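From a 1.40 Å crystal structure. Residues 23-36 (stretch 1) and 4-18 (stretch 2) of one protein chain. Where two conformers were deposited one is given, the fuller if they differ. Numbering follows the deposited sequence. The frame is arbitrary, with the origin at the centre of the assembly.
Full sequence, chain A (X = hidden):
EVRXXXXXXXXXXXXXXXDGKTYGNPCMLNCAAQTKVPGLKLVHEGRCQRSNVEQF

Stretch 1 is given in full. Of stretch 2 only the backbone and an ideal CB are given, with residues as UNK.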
# COMPACT_ATOMS: atom_id res chain seq x y z
N TYR A 23 1.61 -1.39 0.65
CA TYR A 23 1.33 -0.38 1.65
C TYR A 23 0.96 -1.06 2.94
O TYR A 23 0.32 -2.11 2.94
CB TYR A 23 0.24 0.56 1.15
CG TYR A 23 0.81 1.38 0.05
CD1 TYR A 23 1.47 2.55 0.33
CD2 TYR A 23 0.78 0.93 -1.25
CE1 TYR A 23 2.06 3.29 -0.65
CE2 TYR A 23 1.38 1.65 -2.26
CZ TYR A 23 2.01 2.84 -1.95
OH TYR A 23 2.64 3.59 -2.89
N GLY A 24 1.34 -0.44 4.04
CA GLY A 24 1.22 -1.08 5.31
C GLY A 24 -0.20 -1.25 5.75
O GLY A 24 -0.47 -2.08 6.61
N ASN A 25 -1.09 -0.43 5.22
CA ASN A 25 -2.51 -0.61 5.41
C ASN A 25 -3.18 0.27 4.40
O ASN A 25 -2.54 1.06 3.72
CB ASN A 25 -2.94 -0.36 6.86
CG ASN A 25 -2.53 1.00 7.37
OD1 ASN A 25 -2.71 2.02 6.71
ND2 ASN A 25 -2.02 1.03 8.59
N PRO A 26 -4.48 0.09 4.22
CA PRO A 26 -5.16 0.91 3.25
C PRO A 26 -5.09 2.39 3.52
O PRO A 26 -5.05 3.18 2.60
CB PRO A 26 -6.60 0.41 3.31
CG PRO A 26 -6.43 -1.02 3.72
CD PRO A 26 -5.31 -1.03 4.71
N CYS A 27 -5.08 2.78 4.79
CA CYS A 27 -4.95 4.18 5.08
C CYS A 27 -3.66 4.71 4.49
O CYS A 27 -3.64 5.76 3.86
CB CYS A 27 -5.02 4.37 6.58
SG CYS A 27 -4.97 6.08 7.09
N MET A 28 -2.58 3.96 4.67
CA MET A 28 -1.32 4.42 4.13
C MET A 28 -1.31 4.41 2.63
O MET A 28 -0.68 5.25 2.03
CB MET A 28 -0.21 3.53 4.65
CG MET A 28 -0.12 3.65 6.12
SD MET A 28 0.75 5.11 6.57
CE MET A 28 1.24 4.69 8.24
N LEU A 29 -2.01 3.47 2.00
CA LEU A 29 -2.11 3.53 0.55
C LEU A 29 -2.82 4.79 0.15
O LEU A 29 -2.40 5.48 -0.78
CB LEU A 29 -2.87 2.29 0.05
CG LEU A 29 -2.96 2.23 -1.47
CD1 LEU A 29 -2.93 0.80 -1.91
CD2 LEU A 29 -4.22 2.91 -1.99
N ASN A 30 -3.90 5.12 0.85
CA ASN A 30 -4.60 6.33 0.48
C ASN A 30 -3.75 7.55 0.68
O ASN A 30 -3.77 8.49 -0.12
CB ASN A 30 -5.87 6.49 1.28
CG ASN A 30 -6.63 7.70 0.82
OD1 ASN A 30 -7.06 7.76 -0.33
ND2 ASN A 30 -6.70 8.71 1.67
N CYS A 31 -2.98 7.56 1.75
CA CYS A 31 -2.06 8.66 1.96
C CYS A 31 -1.17 8.80 0.74
O CYS A 31 -1.00 9.90 0.21
CB CYS A 31 -1.21 8.35 3.15
SG CYS A 31 0.18 9.41 3.33
N ALA A 32 -0.61 7.70 0.27
CA ALA A 32 0.27 7.76 -0.88
C ALA A 32 -0.50 8.19 -2.12
O ALA A 32 0.03 8.93 -2.95
CB ALA A 32 0.92 6.42 -1.09
N ALA A 33 -1.75 7.75 -2.23
CA ALA A 33 -2.58 8.08 -3.39
C ALA A 33 -2.83 9.56 -3.44
O ALA A 33 -2.99 10.13 -4.51
CB ALA A 33 -3.90 7.35 -3.32
N GLN A 34 -2.86 10.19 -2.28
CA GLN A 34 -3.20 11.60 -2.22
C GLN A 34 -1.99 12.49 -2.28
O GLN A 34 -2.11 13.68 -2.58
CB GLN A 34 -4.00 11.93 -0.96
CG GLN A 34 -5.34 11.22 -0.81
CD GLN A 34 -6.07 10.95 -2.11
OE1 GLN A 34 -6.50 9.82 -2.36
NE2 GLN A 34 -6.24 11.98 -2.93
N THR A 35 -0.81 11.94 -2.01
CA THR A 35 0.37 12.79 -1.81
C THR A 35 1.60 12.36 -2.59
O THR A 35 2.49 13.17 -2.85
CB THR A 35 0.77 12.84 -0.31
OG1 THR A 35 1.11 11.53 0.14
CG2 THR A 35 -0.38 13.38 0.53
N LYS A 36 1.66 11.09 -2.98
CA LYS A 36 2.87 10.57 -3.60
C LYS A 36 2.68 9.98 -4.98
O LYS A 36 3.54 10.12 -5.83
CB LYS A 36 3.51 9.52 -2.70
CG LYS A 36 4.41 10.09 -1.64
CD LYS A 36 5.01 8.96 -0.83
CE LYS A 36 5.87 9.45 0.32
NZ LYS A 36 6.27 8.31 1.18
N UNK A 4 -7.33 14.26 7.01
CA UNK A 4 -5.94 14.00 6.54
C UNK A 4 -5.79 12.56 6.04
O UNK A 4 -6.09 11.61 6.77
CB UNK A 4 -4.93 14.26 7.66
N UNK A 5 -5.31 12.40 4.80
CA UNK A 5 -5.15 11.08 4.20
C UNK A 5 -3.94 10.33 4.76
O UNK A 5 -3.87 9.10 4.65
CB UNK A 5 -5.02 11.21 2.68
N UNK A 6 -3.02 11.08 5.37
CA UNK A 6 -1.77 10.52 5.88
C UNK A 6 -1.74 10.38 7.39
O UNK A 6 -0.73 10.02 7.99
CB UNK A 6 -0.59 11.39 5.43
N UNK A 7 -2.88 10.66 7.99
CA UNK A 7 -3.08 10.43 9.40
C UNK A 7 -3.47 8.97 9.49
O UNK A 7 -4.64 8.64 9.36
CB UNK A 7 -4.13 11.36 10.01
N UNK A 8 -2.49 8.10 9.65
CA UNK A 8 -2.76 6.67 9.70
C UNK A 8 -2.03 6.06 10.84
O UNK A 8 -0.94 6.51 11.22
CB UNK A 8 -2.37 5.98 8.39
N UNK A 9 -2.62 5.02 11.40
CA UNK A 9 -1.89 4.18 12.33
C UNK A 9 -1.08 3.20 11.54
O UNK A 9 -1.22 3.09 10.34
CB UNK A 9 -2.83 3.46 13.30
N UNK A 10 -0.19 2.49 12.23
CA UNK A 10 0.73 1.61 11.53
C UNK A 10 0.27 0.17 11.50
O UNK A 10 0.98 -0.68 10.99
CB UNK A 10 2.11 1.69 12.18
N UNK A 11 -0.92 -0.11 12.01
CA UNK A 11 -1.40 -1.47 12.05
C UNK A 11 -1.20 -2.14 10.71
O UNK A 11 -1.54 -1.59 9.66
CB UNK A 11 -2.87 -1.51 12.46
N UNK A 12 -0.70 -3.35 10.75
CA UNK A 12 -0.27 -4.01 9.56
C UNK A 12 -1.41 -4.74 8.91
O UNK A 12 -1.89 -5.77 9.39
CB UNK A 12 0.88 -4.97 9.87
N UNK A 13 -1.86 -4.16 7.80
CA UNK A 13 -2.94 -4.71 7.01
C UNK A 13 -2.46 -4.53 5.58
O UNK A 13 -2.89 -3.62 4.88
CB UNK A 13 -4.29 -4.03 7.28
N UNK A 14 -1.51 -5.36 5.17
CA UNK A 14 -0.81 -5.08 3.93
C UNK A 14 -1.67 -5.20 2.70
O UNK A 14 -2.53 -6.05 2.60
CB UNK A 14 0.39 -6.02 3.79
N UNK A 15 -1.54 -4.19 1.86
CA UNK A 15 -2.27 -4.19 0.60
C UNK A 15 -1.32 -3.80 -0.49
O UNK A 15 -0.31 -3.14 -0.25
CB UNK A 15 -3.47 -3.25 0.64
N UNK A 16 -1.66 -4.20 -1.69
CA UNK A 16 -0.77 -4.01 -2.80
C UNK A 16 -1.32 -2.93 -3.68
O UNK A 16 -2.46 -3.01 -4.12
CB UNK A 16 -0.57 -5.31 -3.58
N UNK A 17 -0.50 -1.92 -3.93
CA UNK A 17 -0.90 -0.82 -4.77
C UNK A 17 -0.68 -1.09 -6.24
O UNK A 17 0.12 -1.95 -6.64
CB UNK A 17 -0.15 0.45 -4.36
N UNK A 18 -1.36 -0.30 -7.05
CA UNK A 18 -1.23 -0.41 -8.47
C UNK A 18 0.15 0.01 -8.95
O UNK A 18 0.51 -0.22 -10.10
CB UNK A 18 -2.31 0.43 -9.16

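Position 4 has nothing of stretch 1 within 5.5 Å of its ideal CB, so polar residues suit it without being demanded. It is N4, whose OD1 accepts from the backbone N of position 6 at 2.9 Å, bracing the turn.

At position 5 CA-to-CB points toward the helix, and the ideal CB lies 3.5 Å from Q34 CG and 4.0 Å from C31 CA. Only a compact side chain fits comfortably; phi -75° and psi -20° also permit proline. The residue is P5, its CB 3.6 Å from Q34 CG, while its carbonyl O lies 3.1 Å from C31 CB.

Position 6 is settled by sulfur: the ideal CB stands 3.0 Å from C31 SG, too close for a nonbonded carbon but right for a disulfide. C6 makes it, SG to C31 SG 2.0 Å with chi3 93°, and T35 CG2 packs 3.7 Å from C6 SG.

Position 7 points away into open space, where many residues would do; it is A7.

At position 8 the same test applies. CA-to-CB points toward the helix, with the ideal CB 2.9 Å from C27 SG and 3.7 Å from M28 SD. C8 completes the bond, SG to C27 SG 2.0 Å, chi3 -82°. Two helical turns are thus tied down one turn apart, at C27 and C31.

Positions 9 to 11 contribute chiefly backbone. N25 ND2 donates to the carbonyl O of 9 (2.8 Å, 158°) and to that of 11 (2.9 Å, 167°), using both amide hydrogens, while N25 OD1 caps the helix by accepting from M28 N at 2.8 Å. CA-to-CB points away at 9 and 10 and sideways at 11, so side-chain identity is loosely constrained. The residues are F9, R10 and N11; R10 CG lies 4.3 Å from M28 CE, and a water donates to R10 O (2.7 Å) and weakly to G24 O (3.2 Å).

Position 12 points away, leaving room for a large residue. Y12 fills it, its ring returning obliquely toward G24 O.

At position 13 the backbone N donates to G24 O (2.8 Å, 163°). The ideal CB, 3.9 Å from N25 CB and 4.1 Å from P26 CD, favours a modest aliphatic group; phi -137° suits beta-branching. V13 places CG1 3.9 Å from P26 CD.

Position 14 makes no N-H bond to stretch 1, and phi -67° with psi 134° accommodates proline. It is P14, whose CA approaches Y23 O at 3.3 Å.

Position 15 pairs antiparallel with Y23: its N reaches Y23 O at 3.0 Å, and Y23 N reaches its O at 2.7 Å. The ideal CB is 4.8 Å from both L29 CD1 and P26 CG, calling for a branched aliphatic residue. V15 supplies CG1 3.9 Å from P26 CG and CG2 3.9 Å from L29 CD1.

Position 16 points away; C16 bonds covalently elsewhere in the structure.

At position 17 an ideal CB would sit 2.9 Å from Y23 CE2, a clash that leaves glycine: G17, whose N lies near the ring edge.

Position 18 is unconstrained by stretch 1; it is S18.

Stretch 2 4-18: NPCACFRNYVPVCGS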
# COMPACT_ATOMS: atom_id res chain seq x y z
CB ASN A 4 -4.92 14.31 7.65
CG ASN A 4 -3.47 14.30 7.15
OD1 ASN A 4 -3.17 13.86 6.04
ND2 ASN A 4 -2.56 14.77 8.00
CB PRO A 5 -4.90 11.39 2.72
CG PRO A 5 -5.08 12.87 2.55
CD PRO A 5 -4.90 13.48 3.90
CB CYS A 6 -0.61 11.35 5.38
SG CYS A 6 -0.55 11.27 3.60
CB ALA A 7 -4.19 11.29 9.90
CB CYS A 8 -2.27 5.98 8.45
SG CYS A 8 -3.00 6.58 6.96
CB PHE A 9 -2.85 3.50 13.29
CG PHE A 9 -3.40 4.44 14.29
CD1 PHE A 9 -2.56 5.13 15.14
CD2 PHE A 9 -4.76 4.69 14.34
CE1 PHE A 9 -3.05 6.04 16.04
CE2 PHE A 9 -5.28 5.60 15.26
CZ PHE A 9 -4.42 6.26 16.10
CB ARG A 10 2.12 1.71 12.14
CG ARG A 10 2.75 3.09 11.96
CD ARG A 10 4.15 3.14 12.52
NE ARG A 10 4.69 4.50 12.48
CZ ARG A 10 4.74 5.32 13.53
NH1 ARG A 10 4.28 4.93 14.71
NH2 ARG A 10 5.25 6.54 13.39
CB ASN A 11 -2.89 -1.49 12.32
CG ASN A 11 -3.24 -0.85 13.60
OD1 ASN A 11 -2.80 0.25 13.92
ND2 ASN A 11 -4.08 -1.53 14.37
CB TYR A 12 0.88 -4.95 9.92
CG TYR A 12 1.46 -5.63 8.74
CD1 TYR A 12 2.02 -4.89 7.70
CD2 TYR A 12 1.46 -7.01 8.64
CE1 TYR A 12 2.56 -5.51 6.60
CE2 TYR A 12 2.02 -7.64 7.56
CZ TYR A 12 2.55 -6.89 6.54
OH TYR A 12 3.09 -7.49 5.44
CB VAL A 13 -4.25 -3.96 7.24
CG1 VAL A 13 -5.36 -4.58 6.39
CG2 VAL A 13 -4.61 -4.02 8.72
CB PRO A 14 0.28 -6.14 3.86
CG PRO A 14 -0.28 -7.28 4.70
CD PRO A 14 -1.00 -6.58 5.84
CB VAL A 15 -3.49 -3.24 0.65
CG1 VAL A 15 -4.49 -3.74 1.64
CG2 VAL A 15 -3.08 -1.81 1.03
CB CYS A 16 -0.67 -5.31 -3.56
SG CYS A 16 0.39 -5.18 -4.99
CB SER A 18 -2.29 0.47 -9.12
OG SER A 18 -2.20 1.80 -8.63
O HOH W 1 1.91 -1.18 8.55
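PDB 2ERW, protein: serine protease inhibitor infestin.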